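Long-range contacts in quinone oxidoreductase (Coxiella burnetii, PDB 3TQH), which binds NADPH and probably uses it to reduce quinones, as a zinc-type alcohol dehydrogenase relative with a GroES-like and a Rossmann-type domain: residues I10-F15 with L67-L71; P17-L21 with A300-E305; V40-N46 with K315-R321; D93-I98 with T118-E124. One frame throughout, in Å; residues are numbered along the deposited sequence.

Contact 1 (I10-F15 with L67-L71)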
loop_
_atom_site.group_PDB
_atom_site.type_symbol
_atom_site.label_atom_id
_atom_site.label_comp_id
_atom_site.label_asym_id
_atom_site.label_seq_id
_atom_site.Cartn_x
_atom_site.Cartn_y
_atom_site.Cartn_z
ATOM N N ILE A 10 -12.104 -14.076 -6.025
ATOM C CA ILE A 10 -11.692 -13.574 -7.332
ATOM C C ILE A 10 -10.430 -14.311 -7.752
ATOM O O ILE A 10 -9.464 -14.369 -7.004
ATOM C CB ILE A 10 -11.415 -12.052 -7.319
ATOM C CG1 ILE A 10 -12.720 -11.265 -7.109
ATOM C CG2 ILE A 10 -10.735 -11.611 -8.621
ATOM C CD1 ILE A 10 -13.696 -11.351 -8.261
ATOM N N GLN A 11 -10.448 -14.892 -8.944
ATOM C CA GLN A 11 -9.252 -15.507 -9.502
ATOM C C GLN A 11 -9.034 -15.021 -10.913
ATOM O O GLN A 11 -9.923 -14.426 -11.511
ATOM C CB GLN A 11 -9.363 -17.029 -9.473
ATOM C CG GLN A 11 -9.019 -17.612 -8.112
ATOM C CD GLN A 11 -9.246 -19.105 -8.007
ATOM O OE1 GLN A 11 -9.153 -19.662 -6.919
ATOM N NE2 GLN A 11 -9.552 -19.761 -9.125
ATOM N N PHE A 12 -7.834 -15.252 -11.426
ATOM C CA PHE A 12 -7.551 -15.059 -12.840
ATOM C C PHE A 12 -6.797 -16.283 -13.348
ATOM O O PHE A 12 -5.974 -16.847 -12.632
ATOM C CB PHE A 12 -6.793 -13.741 -13.092
ATOM C CG PHE A 12 -5.413 -13.674 -12.470
ATOM C CD1 PHE A 12 -4.276 -13.760 -13.263
ATOM C CD2 PHE A 12 -5.251 -13.487 -11.103
ATOM C CE1 PHE A 12 -3.001 -13.688 -12.705
ATOM C CE2 PHE A 12 -3.980 -13.420 -10.535
ATOM C CZ PHE A 12 -2.854 -13.521 -11.339
ATOM N N ASP A 13 -7.112 -16.699 -14.573
ATOM C CA ASP A 13 -6.522 -17.882 -15.193
ATOM C C ASP A 13 -5.334 -17.535 -16.085
ATOM O O ASP A 13 -4.516 -18.394 -16.401
ATOM C CB ASP A 13 -7.577 -18.612 -16.030
ATOM C CG ASP A 13 -8.726 -19.147 -15.191
ATOM O OD1 ASP A 13 -8.874 -18.703 -14.030
ATOM O OD2 ASP A 13 -9.482 -20.012 -15.691
ATOM N N GLN A 14 -5.247 -16.276 -16.498
ATOM C CA GLN A 14 -4.199 -15.834 -17.407
ATOM C C GLN A 14 -3.851 -14.390 -17.113
ATOM O O GLN A 14 -4.691 -13.631 -16.623
ATOM C CB GLN A 14 -4.664 -15.971 -18.864
ATOM C CG GLN A 14 -6.001 -15.280 -19.155
ATOM C CD GLN A 14 -6.530 -15.564 -20.552
ATOM O OE1 GLN A 14 -5.928 -15.175 -21.552
ATOM N NE2 GLN A 14 -7.673 -16.234 -20.621
ATOM N N PHE A 15 -2.613 -14.010 -17.413
ATOM C CA PHE A 15 -2.201 -12.620 -17.288
ATOM C C PHE A 15 -2.850 -11.825 -18.406
ATOM O O PHE A 15 -2.835 -12.241 -19.562
ATOM C CB PHE A 15 -0.682 -12.476 -17.382
ATOM C CG PHE A 15 0.069 -13.219 -16.316
ATOM C CD1 PHE A 15 -0.095 -12.894 -14.979
ATOM C CD2 PHE A 15 0.956 -14.233 -16.654
ATOM C CE1 PHE A 15 0.600 -13.570 -13.993
ATOM C CE2 PHE A 15 1.656 -14.918 -15.670
ATOM C CZ PHE A 15 1.477 -14.583 -14.336
ATOM N N LEU A 67 -1.068 -20.726 -12.146
ATOM C CA LEU A 67 -2.408 -20.161 -12.243
ATOM C C LEU A 67 -3.446 -21.287 -12.316
ATOM O O LEU A 67 -3.115 -22.406 -12.703
ATOM C CB LEU A 67 -2.519 -19.245 -13.469
ATOM C CG LEU A 67 -1.575 -18.039 -13.514
ATOM C CD1 LEU A 67 -1.814 -17.224 -14.778
ATOM C CD2 LEU A 67 -1.728 -17.166 -12.273
ATOM N N PRO A 68 -4.710 -20.998 -11.953
ATOM C CA PRO A 68 -5.253 -19.711 -11.518
ATOM C C PRO A 68 -4.777 -19.263 -10.140
ATOM O O PRO A 68 -4.447 -20.090 -9.290
ATOM C CB PRO A 68 -6.767 -19.959 -11.493
ATOM C CG PRO A 68 -6.903 -21.396 -11.285
ATOM C CD PRO A 68 -5.766 -22.023 -12.029
ATOM N N SER A 69 -4.765 -17.953 -9.936
ATOM C CA SER A 69 -4.322 -17.359 -8.685
ATOM C C SER A 69 -5.359 -16.379 -8.165
ATOM O O SER A 69 -6.066 -15.742 -8.945
ATOM C CB SER A 69 -2.996 -16.624 -8.904
ATOM O OG SER A 69 -2.613 -15.880 -7.763
ATOM N N GLY A 70 -5.446 -16.269 -6.843
ATOM C CA GLY A 70 -6.177 -15.182 -6.210
ATOM C C GLY A 70 -5.394 -13.879 -6.301
ATOM O O GLY A 70 -4.356 -13.816 -6.956
ATOM N N LEU A 71 -5.901 -12.845 -5.631
ATOM C CA LEU A 71 -5.251 -11.545 -5.571
ATOM C C LEU A 71 -5.517 -10.868 -4.234
ATOM O O LEU A 71 -6.508 -11.156 -3.569
ATOM C CB LEU A 71 -5.763 -10.640 -6.692
ATOM C CG LEU A 71 -5.080 -10.695 -8.062
ATOM C CD1 LEU A 71 -5.691 -9.624 -8.966
ATOM C CD2 LEU A 71 -3.571 -10.513 -7.960
HETATM O O HOH W 1 -8.506 -14.188 -4.354
#
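Phe12 and Ser69 bond to each other twice through their backbones: Phe12 N to Ser69 O spans 3.1 Å, Ser69 N to Phe12 O 3.2 Å. The Phe12 ring then swings in against Leu67, Ser69 and Leu71. Its CB faces the carbonyl of Val20 rather than residues 67-71. CG stands between the backbone N and the carbonyl carbon (chi1 64°), which turns the ring toward that loop. Of the ring atoms, CD2 comes within 3.2 Å of Ser69 O. CE2 is next, with Gly70 O near the ring plane at the edge, 3.6 Å from CE2, and Leu71 CG approaching obliquely. At the tip CZ meets Ser69 CB, while CE1 rests 3.7 Å from Leu67 CD2. The other Leu67 methyl, CD1, sits over the centre of the Phe15 ring, 4.2 Å from its centroid and only 11° off the normal, a CH-pi contact. Ser69 OG turns back to Gly70 O, and a water carries a bond from Ile10 O to Leu71 N. On the outer side, Pro68, entered through a cis peptide, lays its CB 3.5 Å from Asp13 OD1; the other carboxylate oxygen pairs with Lys22. What results is a single antiparallel hydrogen-bonded bridge, fastening the loop before strand 74-82 of the GroES-like fold to the N-terminal strand 6-12.

Contact 2 (P17-L21 with A300-E305)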
loop_
_atom_site.group_PDB
_atom_site.type_symbol
_atom_site.label_atom_id
_atom_site.label_comp_id
_atom_site.label_asym_id
_atom_site.label_seq_id
_atom_site.Cartn_x
_atom_site.Cartn_y
_atom_site.Cartn_z
ATOM N N PRO A 17 -5.664 -8.045 -19.242
ATOM C CA PRO A 17 -6.418 -6.888 -18.779
ATOM C C PRO A 17 -7.371 -7.243 -17.640
ATOM O O PRO A 17 -7.546 -8.423 -17.335
ATOM C CB PRO A 17 -7.227 -6.472 -20.020
ATOM C CG PRO A 17 -6.604 -7.167 -21.164
ATOM C CD PRO A 17 -6.052 -8.430 -20.611
ATOM N N PRO A 18 -8.003 -6.228 -17.026
ATOM C CA PRO A 18 -8.921 -6.435 -15.899
ATOM C C PRO A 18 -10.031 -7.468 -16.129
ATOM O O PRO A 18 -10.468 -8.110 -15.178
ATOM C CB PRO A 18 -9.509 -5.041 -15.678
ATOM C CG PRO A 18 -8.407 -4.118 -16.094
ATOM C CD PRO A 18 -7.738 -4.795 -17.257
ATOM N N LYS A 19 -10.473 -7.626 -17.376
ATOM C CA LYS A 19 -11.530 -8.587 -17.723
ATOM C C LYS A 19 -11.214 -10.044 -17.353
ATOM O O LYS A 19 -12.133 -10.874 -17.313
ATOM C CB LYS A 19 -11.851 -8.530 -19.229
ATOM C CG LYS A 19 -12.864 -7.462 -19.654
ATOM C CD LYS A 19 -13.484 -7.803 -21.014
ATOM C CE LYS A 19 -14.195 -6.603 -21.644
ATOM N NZ LYS A 19 -15.018 -6.991 -22.840
ATOM N N VAL A 20 -9.937 -10.361 -17.114
ATOM C CA VAL A 20 -9.527 -11.734 -16.758
ATOM C C VAL A 20 -9.879 -12.119 -15.319
ATOM O O VAL A 20 -9.787 -13.287 -14.951
ATOM C CB VAL A 20 -8.005 -11.989 -16.976
ATOM C CG1 VAL A 20 -7.611 -11.695 -18.412
ATOM C CG2 VAL A 20 -7.169 -11.178 -16.005
ATOM N N LEU A 21 -10.268 -11.140 -14.506
ATOM C CA LEU A 21 -10.723 -11.406 -13.148
ATOM C C LEU A 21 -12.111 -12.035 -13.170
ATOM O O LEU A 21 -12.993 -11.559 -13.880
ATOM C CB LEU A 21 -10.767 -10.115 -12.341
ATOM C CG LEU A 21 -9.437 -9.419 -12.058
ATOM C CD1 LEU A 21 -9.674 -8.253 -11.118
ATOM C CD2 LEU A 21 -8.435 -10.363 -11.460
ATOM N N ALA A 300 -14.984 -6.492 -9.282
ATOM C CA ALA A 300 -13.518 -6.503 -9.314
ATOM C C ALA A 300 -12.934 -5.935 -10.614
ATOM O O ALA A 300 -11.966 -5.177 -10.579
ATOM C CB ALA A 300 -12.984 -7.909 -9.066
ATOM N N VAL A 301 -13.514 -6.304 -11.754
ATOM C CA VAL A 301 -13.024 -5.823 -13.051
ATOM C C VAL A 301 -13.032 -4.294 -13.085
ATOM O O VAL A 301 -12.008 -3.670 -13.356
ATOM C CB VAL A 301 -13.855 -6.393 -14.228
ATOM C CG1 VAL A 301 -13.512 -5.680 -15.525
ATOM C CG2 VAL A 301 -13.624 -7.902 -14.359
ATOM N N THR A 302 -14.188 -3.711 -12.782
ATOM C CA THR A 302 -14.354 -2.266 -12.692
ATOM C C THR A 302 -13.330 -1.629 -11.758
ATOM O O THR A 302 -12.687 -0.636 -12.112
ATOM C CB THR A 302 -15.766 -1.921 -12.182
ATOM O OG1 THR A 302 -16.739 -2.572 -13.006
ATOM C CG2 THR A 302 -16.013 -0.425 -12.218
ATOM N N ALA A 303 -13.188 -2.216 -10.573
ATOM C CA ALA A 303 -12.257 -1.740 -9.550
ATOM C C ALA A 303 -10.818 -1.703 -10.050
ATOM O O ALA A 303 -10.097 -0.730 -9.823
ATOM C CB ALA A 303 -12.348 -2.623 -8.299
ATOM N N HIS A 304 -10.409 -2.771 -10.723
ATOM C CA HIS A 304 -9.064 -2.859 -11.284
ATOM C C HIS A 304 -8.825 -1.882 -12.439
ATOM O O HIS A 304 -7.726 -1.338 -12.566
ATOM C CB HIS A 304 -8.743 -4.302 -11.706
ATOM C CG HIS A 304 -7.889 -5.031 -10.719
ATOM N ND1 HIS A 304 -6.798 -5.785 -11.093
ATOM C CD2 HIS A 304 -7.939 -5.085 -9.368
ATOM C CE1 HIS A 304 -6.222 -6.286 -10.014
ATOM N NE2 HIS A 304 -6.895 -5.874 -8.955
ATOM N N GLU A 305 -9.847 -1.647 -13.257
ATOM C CA GLU A 305 -9.775 -0.628 -14.314
ATOM C C GLU A 305 -9.535 0.762 -13.717
ATOM O O GLU A 305 -8.735 1.535 -14.232
ATOM C CB GLU A 305 -11.063 -0.600 -15.149
ATOM C CG GLU A 305 -11.347 -1.858 -15.974
ATOM C CD GLU A 305 -12.721 -1.833 -16.638
ATOM O OE1 GLU A 305 -13.407 -0.787 -16.575
ATOM O OE2 GLU A 305 -13.120 -2.861 -17.233
#
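Leu21 sets one methyl on the imidazole of His304: CD1 stands 3.8 Å from the ring centroid and 15° off the normal, a CH-pi contact displaced toward the rim. The same methyl reaches Ala300 CB at 3.9 Å, so it fills the angle between two residues one helical turn apart. Beside it, Val301 inserts CG2 toward the backbone of the loop, 3.3 Å from Pro18 O and 3.7 Å from Leu21 O; with CG2 next to the backbone N and CG1 anti to it (chi1 169°), both branches border Pro18. The proline ring crosses Glu305 at its aliphatic part, Pro18 CB lying 3.7 Å from Glu305 CG. No hydrogen bond links the segments, and the fit is one of apolar surfaces: a 3-10 turn, residues 18-20, laid against helix 300-308, which the chain forms after it has come back from the NADPH-binding Rossmann sheet. Val20 N to Pro17 O and Leu21 N to Pro18 O, both 3.1 Å, fix that turn. Further out, both His304 nitrogens are engaged, ND1 with Arg53 NH2 and NE2 with Tyr108 OH, which holds the ring in its rotation under Leu21. Arg53, on helix 47-53, also packs on Pro18 and Leu21.

Contact 3 (V40-N46 with K315-R321)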
loop_
_atom_site.group_PDB
_atom_site.type_symbol
_atom_site.label_atom_id
_atom_site.label_comp_id
_atom_site.label_asym_id
_atom_site.label_seq_id
_atom_site.Cartn_x
_atom_site.Cartn_y
_atom_site.Cartn_z
ATOM N N VAL A 40 -13.333 -13.105 6.082
ATOM C CA VAL A 40 -12.969 -11.760 5.631
ATOM C C VAL A 40 -14.159 -10.798 5.631
ATOM O O VAL A 40 -15.201 -11.083 5.053
ATOM C CB VAL A 40 -12.334 -11.781 4.214
ATOM C CG1 VAL A 40 -12.012 -10.360 3.735
ATOM C CG2 VAL A 40 -11.071 -12.635 4.212
ATOM N N HIS A 41 -13.981 -9.653 6.280
ATOM C CA HIS A 41 -14.973 -8.579 6.273
ATOM C C HIS A 41 -14.625 -7.519 5.232
ATOM O O HIS A 41 -15.516 -6.978 4.576
ATOM C CB HIS A 41 -15.106 -7.958 7.666
ATOM C CG HIS A 41 -15.943 -8.771 8.605
ATOM N ND1 HIS A 41 -17.123 -8.305 9.145
ATOM C CD2 HIS A 41 -15.789 -10.033 9.074
ATOM C CE1 HIS A 41 -17.648 -9.238 9.921
ATOM N NE2 HIS A 41 -16.860 -10.297 9.893
ATOM N N ALA A 42 -13.333 -7.240 5.067
ATOM C CA ALA A 42 -12.879 -6.237 4.108
ATOM C C ALA A 42 -11.490 -6.570 3.555
ATOM O O ALA A 42 -10.679 -7.212 4.230
ATOM C CB ALA A 42 -12.882 -4.859 4.759
ATOM N N ALA A 43 -11.228 -6.127 2.326
ATOM C CA ALA A 43 -9.936 -6.336 1.665
ATOM C C ALA A 43 -9.645 -5.182 0.703
ATOM O O ALA A 43 -10.462 -4.875 -0.163
ATOM C CB ALA A 43 -9.938 -7.653 0.911
ATOM N N SER A 44 -8.488 -4.544 0.852
ATOM C CA SER A 44 -8.179 -3.365 0.054
ATOM C C SER A 44 -7.346 -3.708 -1.158
ATOM O O SER A 44 -6.651 -4.725 -1.187
ATOM C CB SER A 44 -7.474 -2.298 0.892
ATOM O OG SER A 44 -6.194 -2.717 1.322
ATOM N N LEU A 45 -7.435 -2.841 -2.158
ATOM C CA LEU A 45 -6.682 -2.979 -3.402
ATOM C C LEU A 45 -5.382 -2.190 -3.340
ATOM O O LEU A 45 -5.332 -1.095 -2.789
ATOM C CB LEU A 45 -7.512 -2.483 -4.590
ATOM C CG LEU A 45 -8.737 -3.318 -4.953
ATOM C CD1 LEU A 45 -9.889 -3.015 -4.008
ATOM C CD2 LEU A 45 -9.140 -3.066 -6.407
ATOM N N ASN A 46 -4.338 -2.759 -3.926
ATOM C CA ASN A 46 -3.065 -2.075 -4.112
ATOM C C ASN A 46 -2.609 -2.256 -5.558
ATOM O O ASN A 46 -2.966 -3.245 -6.189
ATOM C CB ASN A 46 -2.016 -2.653 -3.173
ATOM C CG ASN A 46 -2.369 -2.454 -1.721
ATOM O OD1 ASN A 46 -3.018 -3.306 -1.107
ATOM N ND2 ASN A 46 -1.967 -1.312 -1.166
ATOM N N LYS A 315 -7.716 5.228 -1.071
ATOM C CA LYS A 315 -7.800 3.771 -1.157
ATOM C C LYS A 315 -9.112 3.299 -1.753
ATOM O O LYS A 315 -10.167 3.893 -1.507
ATOM C CB LYS A 315 -7.653 3.151 0.235
ATOM C CG LYS A 315 -6.273 3.277 0.869
ATOM C CD LYS A 315 -5.181 2.528 0.109
ATOM C CE LYS A 315 -5.399 1.016 0.085
ATOM N NZ LYS A 315 -4.243 0.304 -0.533
ATOM N N LEU A 316 -9.027 2.232 -2.549
ATOM C CA LEU A 316 -10.193 1.468 -2.969
ATOM C C LEU A 316 -10.254 0.249 -2.065
ATOM O O LEU A 316 -9.211 -0.291 -1.674
ATOM C CB LEU A 316 -10.076 1.022 -4.430
ATOM C CG LEU A 316 -9.824 2.091 -5.498
ATOM C CD1 LEU A 316 -9.728 1.433 -6.870
ATOM C CD2 LEU A 316 -10.908 3.161 -5.480
ATOM N N VAL A 317 -11.463 -0.188 -1.726
ATOM C CA VAL A 317 -11.619 -1.330 -0.831
ATOM C C VAL A 317 -12.823 -2.198 -1.195
ATOM O O VAL A 317 -13.864 -1.698 -1.637
ATOM C CB VAL A 317 -11.715 -0.867 0.648
ATOM C CG1 VAL A 317 -12.975 -0.045 0.878
ATOM C CG2 VAL A 317 -11.663 -2.062 1.596
ATOM N N PHE A 318 -12.651 -3.507 -1.035
ATOM C CA PHE A 318 -13.750 -4.449 -1.158
ATOM C C PHE A 318 -14.415 -4.613 0.202
ATOM O O PHE A 318 -13.744 -4.878 1.201
ATOM C CB PHE A 318 -13.265 -5.825 -1.637
ATOM C CG PHE A 318 -12.857 -5.867 -3.083
ATOM C CD1 PHE A 318 -13.767 -5.548 -4.087
ATOM C CD2 PHE A 318 -11.570 -6.265 -3.444
ATOM C CE1 PHE A 318 -13.395 -5.602 -5.426
ATOM C CE2 PHE A 318 -11.193 -6.319 -4.783
ATOM C CZ PHE A 318 -12.103 -5.988 -5.775
ATOM N N LYS A 319 -15.731 -4.442 0.234
ATOM C CA LYS A 319 -16.526 -4.836 1.382
ATOM C C LYS A 319 -17.012 -6.252 1.105
ATOM O O LYS A 319 -17.847 -6.465 0.227
ATOM C CB LYS A 319 -17.707 -3.887 1.576
ATOM C CG LYS A 319 -18.738 -4.357 2.592
ATOM C CD LYS A 319 -19.905 -3.375 2.707
ATOM C CE LYS A 319 -20.008 -2.776 4.097
ATOM N NZ LYS A 319 -20.252 -3.828 5.132
ATOM N N VAL A 320 -16.467 -7.218 1.839
ATOM C CA VAL A 320 -16.810 -8.624 1.636
ATOM C C VAL A 320 -18.017 -8.989 2.504
ATOM O O VAL A 320 -18.891 -9.739 2.076
ATOM C CB VAL A 320 -15.600 -9.537 1.924
ATOM C CG1 VAL A 320 -15.956 -10.989 1.688
ATOM C CG2 VAL A 320 -14.427 -9.135 1.047
ATOM N N ARG A 321 -18.047 -8.444 3.720
ATOM C CA ARG A 321 -19.211 -8.501 4.603
ATOM C C ARG A 321 -19.377 -7.158 5.312
ATOM O O ARG A 321 -20.476 -6.595 5.370
ATOM C CB ARG A 321 -19.042 -9.604 5.649
ATOM C CG ARG A 321 -19.009 -11.012 5.081
ATOM C CD ARG A 321 -18.885 -12.045 6.191
ATOM N NE ARG A 321 -19.227 -13.397 5.740
ATOM C CZ ARG A 321 -18.440 -14.182 5.002
ATOM N NH1 ARG A 321 -17.231 -13.771 4.599
ATOM N NH2 ARG A 321 -18.868 -15.399 4.666
ATOM O OXT ARG A 321 -18.409 -6.599 5.844
HETATM O O HOH W 2 -17.940 -5.876 8.502
HETATM O O HOH W 3 -6.445 1.219 -3.864
#
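Strands 42-44 and 315-319 pair antiparallel at 151°, joining the last strand of the chain to a central strand of the GroES-like domain. Ala43 and Phe318 form the hydrogen-bonded pair, with Phe318 N to Ala43 O at 2.7 Å and Ala43 N to Phe318 O at 3.0 Å. Leu45 N bonds to Leu316 O, and Leu45 lays CD1 over one face of the Phe318 ring, 3.9 Å from the centroid and 24° off the normal, the side chains crossing at about a right angle. Helix 300-308 covers this leucine, while Tyr108 meets the phenylalanine edge-to-face. On the other face of the sheet Val317 has CG2 anti to its backbone N, which brings that methyl 3.5 Å from Ala43 O. Lys315 folds back through two bends, and its NZ grips Leu45 O at 2.9 Å; a water also links this oxygen to Leu316 N. Where the chain turns at His41, a classic beta bulge sets His41 and Ala42 opposite Ser76, in the separate pairing of strands 36-44 and 74-82. Here His41 O takes two amides from one face of its plane, Val320 N at 2.9 Å and Arg321 N at 3.0 Å. Arg321 CB lies over one face of the His41 ring, and a water at its edge ties His41 ND1 to Arg321 OXT; Lys319 NZ donates to Arg321 O and forms a salt bridge with OXT.

Contact 4 (D93-I98 with T118-E124)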
loop_
_atom_site.group_PDB
_atom_site.type_symbol
_atom_site.label_atom_id
_atom_site.label_comp_id
_atom_site.label_asym_id
_atom_site.label_seq_id
_atom_site.Cartn_x
_atom_site.Cartn_y
_atom_site.Cartn_z
ATOM N N ASP A 93 -11.870 -13.459 17.525
ATOM C CA ASP A 93 -11.088 -12.220 17.548
ATOM C C ASP A 93 -11.228 -11.477 16.223
ATOM O O ASP A 93 -11.206 -12.088 15.160
ATOM C CB ASP A 93 -9.602 -12.500 17.816
ATOM C CG ASP A 93 -9.301 -12.813 19.281
ATOM O OD1 ASP A 93 -10.204 -12.734 20.144
ATOM O OD2 ASP A 93 -8.132 -13.134 19.570
ATOM N N LYS A 94 -11.385 -10.161 16.299
ATOM C CA LYS A 94 -11.399 -9.314 15.115
ATOM C C LYS A 94 -9.959 -8.922 14.808
ATOM O O LYS A 94 -9.255 -8.397 15.674
ATOM C CB LYS A 94 -12.271 -8.081 15.347
ATOM C CG LYS A 94 -13.726 -8.417 15.700
ATOM C CD LYS A 94 -14.573 -7.158 15.958
ATOM C CE LYS A 94 -16.006 -7.517 16.374
ATOM N NZ LYS A 94 -16.667 -6.423 17.139
ATOM N N VAL A 95 -9.522 -9.192 13.579
ATOM C CA VAL A 95 -8.118 -9.017 13.209
ATOM C C VAL A 95 -7.924 -8.286 11.888
ATOM O O VAL A 95 -8.835 -8.190 11.066
ATOM C CB VAL A 95 -7.381 -10.378 13.121
ATOM C CG1 VAL A 95 -7.365 -11.065 14.494
ATOM C CG2 VAL A 95 -8.017 -11.264 12.062
HETATM N N MSE A 96 -6.706 -7.792 11.700
HETATM C CA MSE A 96 -6.327 -7.038 10.514
HETATM C C MSE A 96 -4.865 -7.334 10.205
HETATM O O MSE A 96 -4.056 -7.520 11.113
HETATM C CB MSE A 96 -6.523 -5.540 10.749
HETATM C CG MSE A 96 -5.972 -5.057 12.090
HETATM SE SE MSE A 96 -6.069 -3.129 12.349
HETATM C CE MSE A 96 -5.195 -2.542 10.691
ATOM N N GLY A 97 -4.533 -7.392 8.921
ATOM C CA GLY A 97 -3.169 -7.660 8.535
ATOM C C GLY A 97 -2.985 -8.015 7.081
ATOM O O GLY A 97 -3.757 -7.582 6.216
ATOM N N ILE A 98 -1.937 -8.802 6.835
ATOM C CA ILE A 98 -1.505 -9.185 5.500
ATOM C C ILE A 98 -1.554 -10.699 5.406
ATOM O O ILE A 98 -1.130 -11.387 6.331
ATOM C CB ILE A 98 -0.034 -8.745 5.219
ATOM C CG1 ILE A 98 0.169 -7.259 5.517
ATOM C CG2 ILE A 98 0.352 -9.036 3.775
ATOM C CD1 ILE A 98 -0.652 -6.368 4.656
ATOM N N THR A 118 1.624 -12.116 10.996
ATOM C CA THR A 118 1.249 -11.100 9.999
ATOM C C THR A 118 -0.154 -10.505 10.225
ATOM O O THR A 118 -0.780 -10.011 9.288
ATOM C CB THR A 118 1.382 -11.641 8.554
ATOM O OG1 THR A 118 0.354 -12.607 8.298
ATOM C CG2 THR A 118 2.767 -12.272 8.345
ATOM N N ILE A 119 -0.627 -10.540 11.470
ATOM C CA ILE A 119 -1.877 -9.870 11.846
ATOM C C ILE A 119 -1.735 -9.162 13.187
ATOM O O ILE A 119 -0.790 -9.415 13.928
ATOM C CB ILE A 119 -3.076 -10.858 11.943
ATOM C CG1 ILE A 119 -2.861 -11.889 13.059
ATOM C CG2 ILE A 119 -3.295 -11.559 10.618
ATOM C CD1 ILE A 119 -4.154 -12.424 13.642
ATOM N N ILE A 120 -2.671 -8.262 13.474
ATOM C CA ILE A 120 -2.865 -7.739 14.829
ATOM C C ILE A 120 -4.362 -7.715 15.166
ATOM O O ILE A 120 -5.204 -7.897 14.286
ATOM C CB ILE A 120 -2.235 -6.325 15.023
ATOM C CG1 ILE A 120 -2.903 -5.280 14.126
ATOM C CG2 ILE A 120 -0.732 -6.362 14.750
ATOM C CD1 ILE A 120 -2.613 -3.854 14.551
ATOM N N GLN A 121 -4.682 -7.504 16.440
ATOM C CA GLN A 121 -6.068 -7.300 16.865
ATOM C C GLN A 121 -6.532 -5.969 16.292
ATOM O O GLN A 121 -5.842 -4.964 16.447
ATOM C CB GLN A 121 -6.179 -7.248 18.393
ATOM C CG GLN A 121 -5.734 -8.511 19.131
ATOM C CD GLN A 121 -6.654 -9.698 18.885
ATOM O OE1 GLN A 121 -7.877 -9.596 19.025
ATOM N NE2 GLN A 121 -6.070 -10.832 18.518
ATOM N N LYS A 122 -7.676 -5.960 15.609
ATOM C CA LYS A 122 -8.302 -4.705 15.191
ATOM C C LYS A 122 -8.780 -3.953 16.432
ATOM O O LYS A 122 -9.457 -4.522 17.283
ATOM C CB LYS A 122 -9.490 -4.951 14.249
ATOM C CG LYS A 122 -10.158 -3.661 13.745
ATOM C CD LYS A 122 -11.465 -3.903 12.979
ATOM C CE LYS A 122 -12.660 -4.191 13.889
ATOM N NZ LYS A 122 -12.991 -3.061 14.796
ATOM N N LEU A 123 -8.422 -2.678 16.532
ATOM C CA LEU A 123 -8.953 -1.818 17.588
ATOM C C LEU A 123 -10.464 -1.650 17.403
ATOM O O LEU A 123 -10.953 -1.638 16.276
ATOM C CB LEU A 123 -8.245 -0.457 17.572
ATOM C CG LEU A 123 -6.811 -0.481 18.112
ATOM C CD1 LEU A 123 -6.083 0.803 17.775
ATOM C CD2 LEU A 123 -6.813 -0.724 19.625
ATOM N N GLU A 124 -11.197 -1.544 18.506
ATOM C CA GLU A 124 -12.664 -1.470 18.450
ATOM C C GLU A 124 -13.156 -0.269 17.631
ATOM O O GLU A 124 -14.102 -0.392 16.849
ATOM C CB GLU A 124 -13.271 -1.460 19.867
ATOM C CG GLU A 124 -14.691 -0.867 20.004
ATOM C CD GLU A 124 -15.793 -1.663 19.292
ATOM O OE1 GLU A 124 -15.510 -2.405 18.317
ATOM O OE2 GLU A 124 -16.966 -1.530 19.713
HETATM O O HOH W 4 -14.455 -4.996 19.027
#
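Met96, present as selenomethionine, and Ile120 form the hydrogen-bonded pair of this antiparallel ribbon: Ile120 N to Met96 O is 2.8 Å and Met96 N to Ile120 O 3.0 Å. Their side chains lie alongside and point the same way, Met96 CG 3.7 Å from Ile120 CG1. Met96 CG stands between its backbone N and carbonyl carbon (chi1 46°), and with chi2 extended (175°) this puts SE beside Lys122 CA; the chi3 bend turns only CE. Lys122, the next in buried area, donates its backbone N to Lys94 O, 2.9 Å away. Its chain bends twice near the end, setting CE 4.1 Å from Lys94 CD and giving NZ to the carbonyls of Leu123 and Leu126; the ammonium also makes a cation-pi contact with Phe128. Lys94 runs extended past it, crossing obliquely. The two NZ atoms are 5.5 Å apart, and Lys94 NZ reaches Glu124 OE1 through a water. At one border Gln121 NE2 meets Asp93 OD2 from above the carboxylate plane, the two planes almost perpendicular; Asn90 N holds the same oxygen. At the opposite border Thr118 OG1 donates to Ile98 O at 2.7 Å, almost in line with the carbonyl. Gly97 and Ile119 form a non-hydrogen-bonded pair, and the lack of a CB on Gly97 lets their CA atoms approach to 4.2 Å. Strand 94-98 thus lies between antiparallel partners 119-121 and 74-82 in the mixed sheet of the GroES-like domain.

From the N terminus the chain opens contact 1 at residues 10-15, contact 2 at 17-21 and contact 3 at 40-46 before contact 1 closes at 67-71. Contacts 2 and 3 stay open until 300-305 and 315-321, so each pair among these three crosses. Contact 4 opens and closes at 93-98 and 118-124, after contact 1 and within the spans of contacts 2 and 3. The Rossmann sheet lies between contact 4 and the return to helix 300-308. Contacts 1 and 2 meet where Leu71 touches His304; contacts 2 and 3 touch where Ala303 and His304 pack on Leu45, and Ala300 on Phe318. Contacts 3 and 4 belong to one sheet, their centres about 14 Å apart.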